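Adenylyltransferase thiF (Escherichia coli, PDB 1ZUD) catalyses the ATP-dependent adenylation of the C-terminal glycine carboxylate of the sulfur carrier protein ThiS, a step in thiamine biosynthesis. Local coordinates at the interface of chains A and B. Coordinates in Å, arbitrary orientation; residue numbers count along the deposited sequence, not the author numbering. Chains: chain A/B, Adenylyltransferase thiF.

Contact 1: the interface of chains A and B. Residues chain A 46, 199, 202-203, 206; chain B 190-192, 196.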
ATOM      1  N   TYR A  46      -9.634   3.748  -7.647  1.00 17.49           N
ATOM      2  CA  TYR A  46      -9.368   2.380  -8.002  1.00 18.63           C
ATOM      3  C   TYR A  46     -10.629   1.620  -8.199  1.00 19.25           C
ATOM      4  O   TYR A  46     -10.713   0.781  -9.062  1.00 19.67           O
ATOM      5  CB  TYR A  46      -8.478   1.706  -6.919  1.00 18.88           C
ATOM      6  CG  TYR A  46      -7.021   2.129  -7.093  1.00 18.09           C
ATOM      7  CD1 TYR A  46      -6.460   3.065  -6.277  1.00 18.07           C
ATOM      8  CD2 TYR A  46      -6.250   1.607  -8.137  1.00 18.01           C
ATOM      9  CE1 TYR A  46      -5.114   3.497  -6.456  1.00 25.42           C
ATOM     10  CE2 TYR A  46      -4.925   2.019  -8.349  1.00 21.29           C
ATOM     11  CZ  TYR A  46      -4.357   2.963  -7.494  1.00 23.86           C
ATOM     12  OH  TYR A  46      -3.034   3.375  -7.690  1.00 20.85           O
ATOM     13  N   THR A 199      -6.042   2.797  -0.652  1.00 17.98           N
ATOM     14  CA  THR A 199      -5.894   1.890  -1.794  1.00 20.73           C
ATOM     15  C   THR A 199      -6.125   0.463  -1.338  1.00 20.73           C
ATOM     16  O   THR A 199      -6.738  -0.338  -2.059  1.00 20.62           O
ATOM     17  CB  THR A 199      -4.495   2.031  -2.446  1.00 19.70           C
ATOM     18  OG1 THR A 199      -4.314   3.396  -2.842  1.00 21.41           O
ATOM     19  CG2 THR A 199      -4.374   1.142  -3.679  1.00 20.44           C
ATOM     20  N   ALA A 202      -9.690  -0.317  -1.175  1.00 19.29           N
ATOM     21  CA  ALA A 202     -10.237  -0.656  -2.489  1.00 19.69           C
ATOM     22  C   ALA A 202      -9.916  -2.124  -2.813  1.00 21.65           C
ATOM     23  O   ALA A 202     -10.724  -2.858  -3.362  1.00 17.76           O
ATOM     24  CB  ALA A 202      -9.650   0.255  -3.620  1.00 17.76           C
ATOM     25  N   LEU A 203      -8.695  -2.535  -2.520  1.00 18.81           N
ATOM     26  CA  LEU A 203      -8.350  -3.918  -2.786  1.00 12.75           C
ATOM     27  C   LEU A 203      -9.287  -4.861  -2.008  1.00 17.48           C
ATOM     28  O   LEU A 203      -9.748  -5.874  -2.546  1.00 17.69           O
ATOM     29  CB  LEU A 203      -6.884  -4.177  -2.357  1.00 17.16           C
ATOM     30  CG  LEU A 203      -6.448  -5.657  -2.411  1.00 22.51           C
ATOM     31  CD1 LEU A 203      -6.554  -6.193  -3.872  1.00 20.64           C
ATOM     32  CD2 LEU A 203      -4.997  -5.778  -1.949  1.00 22.11           C
ATOM     33  N   ILE A 206     -12.695  -5.111  -3.727  1.00 18.53           N
ATOM     34  CA  ILE A 206     -12.719  -5.877  -4.965  1.00 20.13           C
ATOM     35  C   ILE A 206     -12.771  -7.351  -4.690  1.00 19.57           C
ATOM     36  O   ILE A 206     -13.479  -8.101  -5.363  1.00 20.68           O
ATOM     37  CB  ILE A 206     -11.477  -5.517  -5.869  1.00 23.96           C
ATOM     38  CG1 ILE A 206     -11.673  -4.100  -6.431  1.00 22.17           C
ATOM     39  CG2 ILE A 206     -11.224  -6.611  -6.960  1.00 22.70           C
ATOM     40  CD1 ILE A 206     -10.375  -3.438  -7.004  1.00 26.19           C
TER
ATOM     41  N   VAL B 190      -4.254  -6.633 -10.540  1.00 24.30           N
ATOM     42  CA  VAL B 190      -5.288  -5.936  -9.779  1.00 24.58           C
ATOM     43  C   VAL B 190      -4.801  -4.497  -9.575  1.00 27.70           C
ATOM     44  O   VAL B 190      -3.656  -4.251  -9.144  1.00 21.85           O
ATOM     45  CB  VAL B 190      -5.504  -6.662  -8.426  1.00 30.14           C
ATOM     46  CG1 VAL B 190      -6.582  -5.968  -7.621  1.00 29.41           C
ATOM     47  CG2 VAL B 190      -5.905  -8.131  -8.703  1.00 28.19           C
ATOM     48  N   GLY B 191      -5.673  -3.555  -9.927  1.00 21.65           N
ATOM     49  CA  GLY B 191      -5.366  -2.161  -9.847  1.00 15.33           C
ATOM     50  C   GLY B 191      -4.731  -1.700  -8.557  1.00 24.75           C
ATOM     51  O   GLY B 191      -3.619  -1.164  -8.553  1.00 21.06           O
ATOM     52  N   PRO B 192      -5.423  -1.904  -7.435  1.00 21.82           N
ATOM     53  CA  PRO B 192      -4.896  -1.475  -6.139  1.00 20.17           C
ATOM     54  C   PRO B 192      -3.650  -2.225  -5.701  1.00 20.21           C
ATOM     55  O   PRO B 192      -2.966  -1.768  -4.829  1.00 19.48           O
ATOM     56  CB  PRO B 192      -6.057  -1.732  -5.167  1.00 23.70           C
ATOM     57  CG  PRO B 192      -7.296  -1.822  -6.031  1.00 26.04           C
ATOM     58  CD  PRO B 192      -6.833  -2.362  -7.351  1.00 22.05           C
ATOM     59  N   VAL B 196      -0.698   0.078  -4.659  1.00 17.13           N
ATOM     60  CA  VAL B 196      -0.084   0.189  -3.362  1.00 21.34           C
ATOM     61  C   VAL B 196       1.452   0.162  -3.458  1.00 18.21           C
ATOM     62  O   VAL B 196       2.118   0.913  -2.738  1.00 19.70           O
ATOM     63  CB  VAL B 196      -0.513  -0.896  -2.332  1.00 28.06           C
ATOM     64  CG1 VAL B 196      -2.008  -0.837  -2.110  1.00 35.88           C
ATOM     65  CG2 VAL B 196      -0.057  -2.240  -2.717  1.00 38.68           C
TER
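B:Pro192 packs against A:Tyr46, A:Thr199, A:Ala202, A:Leu203 and A:Ile206. This is an apolar patch of the ThiF homodimer interface, and the proline ring is its centre. B:Pro192 alone has 70 Å² of its surface hidden by chain A.

The ring carbons of the proline divide the work. CG and CD meet the end of A:Ile206, whose CD1 lies 3.6 Å from B:Pro192 CG. The methyl CD1 of A:Ile206 points end-on at the CG-CD edge of the ring. The second torsion of A:Ile206 is nearly extended (chi2 163°), which carries CD1 out to the ring. CG of the proline also rests 3.8 Å from A:Tyr46 CB. On its other flank, B:Pro192 CB sits against A:Leu203 CB and the methyl CG2 of A:Thr199. The small A:Ala202 adds a looser contact through its CB.

The aromatic contact is made by A:Tyr46. Its side chain runs antiparallel to that of B:Pro192. B:Pro192 CA sits above one face of the phenol ring, near its edge rather than its centre. The ring carbon CE2 comes 3.4 Å from the carbonyl O of B:Gly191, a van der Waals contact.

Two aliphatic pairs flank the proline. A:Thr199 CG2 stands 3.5 Å from B:Val196 CG1, closer than an ordinary methyl-methyl contact, and the side chains cross obliquely. The threonine torsion (chi1 -57°) sets CG2 opposite the backbone N and turns it toward chain B. The same methyl touches the carbonyl O of B:Pro192. Farther along, A:Leu203 CD1 meets B:Val190 CG1 at 3.8 Å, the two side chains at about a right angle.

In the fold, chain A supplies one side of helix 191-210 and A:Tyr46 from helix 40-49. Chain B supplies the first turns of its own helix 191-210 and the loop residue B:Val190 just before it. The two-fold axis repeats the patch with the chains exchanged.

Contact 2: the interface of chains A and B. Residues chain A 68, 74-77; chain B 93-94, 96.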
ATOM      1  N   LEU A  68      -4.710  19.098  -1.205  1.00 23.25           N
ATOM      2  CA  LEU A  68      -4.021  18.567  -2.387  1.00 28.85           C
ATOM      3  C   LEU A  68      -2.769  17.719  -2.135  1.00 30.97           C
ATOM      4  O   LEU A  68      -2.367  16.941  -2.985  1.00 37.45           O
ATOM      5  CB  LEU A  68      -3.718  19.718  -3.370  1.00 28.30           C
ATOM      6  CG  LEU A  68      -5.000  20.553  -3.725  1.00 30.25           C
ATOM      7  CD1 LEU A  68      -4.664  21.631  -4.740  1.00 23.71           C
ATOM      8  CD2 LEU A  68      -6.071  19.634  -4.329  1.00 21.05           C
ATOM      9  N   PHE A  74      -8.328  15.529  -6.593  1.00 32.46           N
ATOM     10  CA  PHE A  74      -8.587  16.971  -6.797  1.00 25.09           C
ATOM     11  C   PHE A  74      -7.461  17.781  -7.443  1.00 29.37           C
ATOM     12  O   PHE A  74      -6.319  17.344  -7.521  1.00 31.30           O
ATOM     13  CB  PHE A  74      -8.981  17.601  -5.439  1.00 18.85           C
ATOM     14  CG  PHE A  74     -10.050  16.839  -4.728  1.00 21.84           C
ATOM     15  CD1 PHE A  74      -9.999  16.620  -3.357  1.00 25.40           C
ATOM     16  CD2 PHE A  74     -11.129  16.316  -5.451  1.00 28.23           C
ATOM     17  CE1 PHE A  74     -11.002  15.884  -2.698  1.00 28.58           C
ATOM     18  CE2 PHE A  74     -12.120  15.586  -4.818  1.00 30.07           C
ATOM     19  CZ  PHE A  74     -12.056  15.366  -3.436  1.00 31.28           C
ATOM     20  N   THR A  75      -7.800  18.969  -7.925  1.00 25.50           N
ATOM     21  CA  THR A  75      -6.807  19.843  -8.538  1.00 28.21           C
ATOM     22  C   THR A  75      -6.971  21.275  -8.001  1.00 28.82           C
ATOM     23  O   THR A  75      -7.948  21.603  -7.345  1.00 28.30           O
ATOM     24  CB  THR A  75      -6.941  19.911 -10.103  1.00 29.70           C
ATOM     25  OG1 THR A  75      -8.167  20.596 -10.432  1.00 33.90           O
ATOM     26  CG2 THR A  75      -6.927  18.491 -10.739  1.00 31.41           C
ATOM     27  N   THR A  76      -6.002  22.122  -8.288  1.00 27.08           N
ATOM     28  CA  THR A  76      -6.069  23.506  -7.845  1.00 33.92           C
ATOM     29  C   THR A  76      -7.323  24.208  -8.377  1.00 36.91           C
ATOM     30  O   THR A  76      -7.859  25.041  -7.693  1.00 30.19           O
ATOM     31  CB  THR A  76      -4.835  24.281  -8.293  1.00 36.64           C
ATOM     32  OG1 THR A  76      -3.675  23.727  -7.642  1.00 36.70           O
ATOM     33  CG2 THR A  76      -4.954  25.726  -7.894  1.00 43.30           C
ATOM     34  N   GLU A  77      -7.809  23.859  -9.573  1.00 32.19           N
ATOM     35  CA  GLU A  77      -9.020  24.523 -10.077  1.00 40.63           C
ATOM     36  C   GLU A  77     -10.298  24.066  -9.364  1.00 41.22           C
ATOM     37  O   GLU A  77     -11.375  24.650  -9.567  1.00 38.42           O
ATOM     38  CB  GLU A  77      -9.168  24.304 -11.588  1.00 44.87           C
ATOM     39  CG  GLU A  77      -9.514  22.887 -11.952  1.00 58.74           C
ATOM     40  CD  GLU A  77      -8.970  22.494 -13.301  1.00 66.33           C
ATOM     41  OE1 GLU A  77      -9.175  23.286 -14.259  1.00 68.29           O
ATOM     42  OE2 GLU A  77      -8.345  21.400 -13.391  1.00 66.07           O
TER
ATOM     43  N   GLN B  93      -1.786  20.524 -12.926  1.00 29.13           N
ATOM     44  CA  GLN B  93      -3.121  20.945 -12.461  1.00 33.66           C
ATOM     45  C   GLN B  93      -3.199  20.721 -10.950  1.00 33.28           C
ATOM     46  O   GLN B  93      -3.818  21.501 -10.198  1.00 32.88           O
ATOM     47  CB  GLN B  93      -4.214  20.105 -13.144  0.50 31.07           C
ATOM     48  CG  GLN B  93      -4.571  20.565 -14.553  0.50 33.85           C
ATOM     49  CD  GLN B  93      -5.385  19.543 -15.312  0.50 33.34           C
ATOM     50  OE1 GLN B  93      -6.278  18.901 -14.759  0.50 40.34           O
ATOM     51  NE2 GLN B  93      -5.084  19.389 -16.596  0.50 43.91           N
ATOM     52  N   LEU B  94      -2.584  19.628 -10.502  1.00 24.95           N
ATOM     53  CA  LEU B  94      -2.578  19.321  -9.081  1.00 21.54           C
ATOM     54  C   LEU B  94      -1.669  20.317  -8.346  1.00 19.55           C
ATOM     55  O   LEU B  94      -2.018  20.898  -7.306  1.00 20.83           O
ATOM     56  CB  LEU B  94      -2.051  17.888  -8.888  1.00 24.10           C
ATOM     57  CG  LEU B  94      -1.845  17.460  -7.434  1.00 31.84           C
ATOM     58  CD1 LEU B  94      -3.193  17.362  -6.686  1.00 28.12           C
ATOM     59  CD2 LEU B  94      -1.102  16.120  -7.440  1.00 35.85           C
ATOM     60  N   PRO B  96       0.878  23.372  -9.719  1.00 25.90           N
ATOM     61  CA  PRO B  96       1.535  24.234 -10.708  1.00 24.71           C
ATOM     62  C   PRO B  96       2.774  24.929 -10.191  1.00 27.59           C
ATOM     63  O   PRO B  96       3.380  25.693 -10.904  1.00 28.39           O
ATOM     64  CB  PRO B  96       0.444  25.257 -11.065  1.00 30.28           C
ATOM     65  CG  PRO B  96      -0.314  25.421  -9.759  1.00 29.03           C
ATOM     66  CD  PRO B  96      -0.358  23.987  -9.182  1.00 25.18           C
TER
HETATM   67  O   HOH W   1      -6.196  23.023 -11.591  1.00 54.35           O
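A:Thr76 meets the C-terminal end of helix 83-94 of chain B at B:Gln93 and B:Leu94. The protein belongs to the HesA/MoeB/ThiF family of adenylating enzymes and works as a homodimer. Here a loop and the short 3-10 helix 76-78 of chain A dock on that helix end.

The main polar link runs between backbones. A:Thr76 N donates to B:Gln93 O at 3.0 Å, with a nearly straight angle of 166° at the hydrogen. The A:Thr76 hydroxyl OG1 adds weak bonds to the carbonyl O atoms of B:Gln93 and B:Leu94. With chi1 at -65° OG1 stands beside the backbone N, and the two donors face the carbonyls at the helix end together.

A water joins the same carbonyl to chain A. The water oxygen lies 2.7 Å from A:Glu77 N. The same water is 3.1 Å from B:Gln93 O. Within chain A, A:Thr75 OG1 donates to A:Glu77 OE2 at 3.1 Å, and OE2 accepts through the lone pair turned away from the other carboxylate oxygen. A:Glu77 is poorly ordered, which makes the placing of its carboxylate less certain.

Van der Waals contacts fill in around the bonds. The side chains of A:Thr75 and B:Gln93 run alongside each other in the same direction, with A:Thr75 CG2 4.0 Å from B:Gln93 CB. An alanine in place of A:Thr75 would remove this methyl and the hydroxyl, and would probably leave the glutamine stem less well packed and take away a bond to the already loosely placed A:Glu77 carboxylate. The methyl CD1 of B:Leu94 faces the carbonyl O of A:Phe74 and lies 4.1 Å from A:Leu68 CB. The ring carbon CD of B:Pro96 approaches the hydroxyl OG1 of A:Thr76 at 3.7 Å.

The C-alpha centres of contact 1 and contact 2 are about 23 Å apart. They share no residues and no helices. Contact 1 joins the two copies of helix 191-210, with helix 40-49 of chain A beside them. Contact 2 joins a loop and 3-10 helix of chain A to the end of helix 83-94 in chain B. In contact 1 the residues described pack mainly through carbon, while contact 2 also has backbone and water-mediated bonds. Each has a two-fold twin. The subunits are thus held at well-separated points, which probably helps fix their relative orientation in the ThiF homodimer.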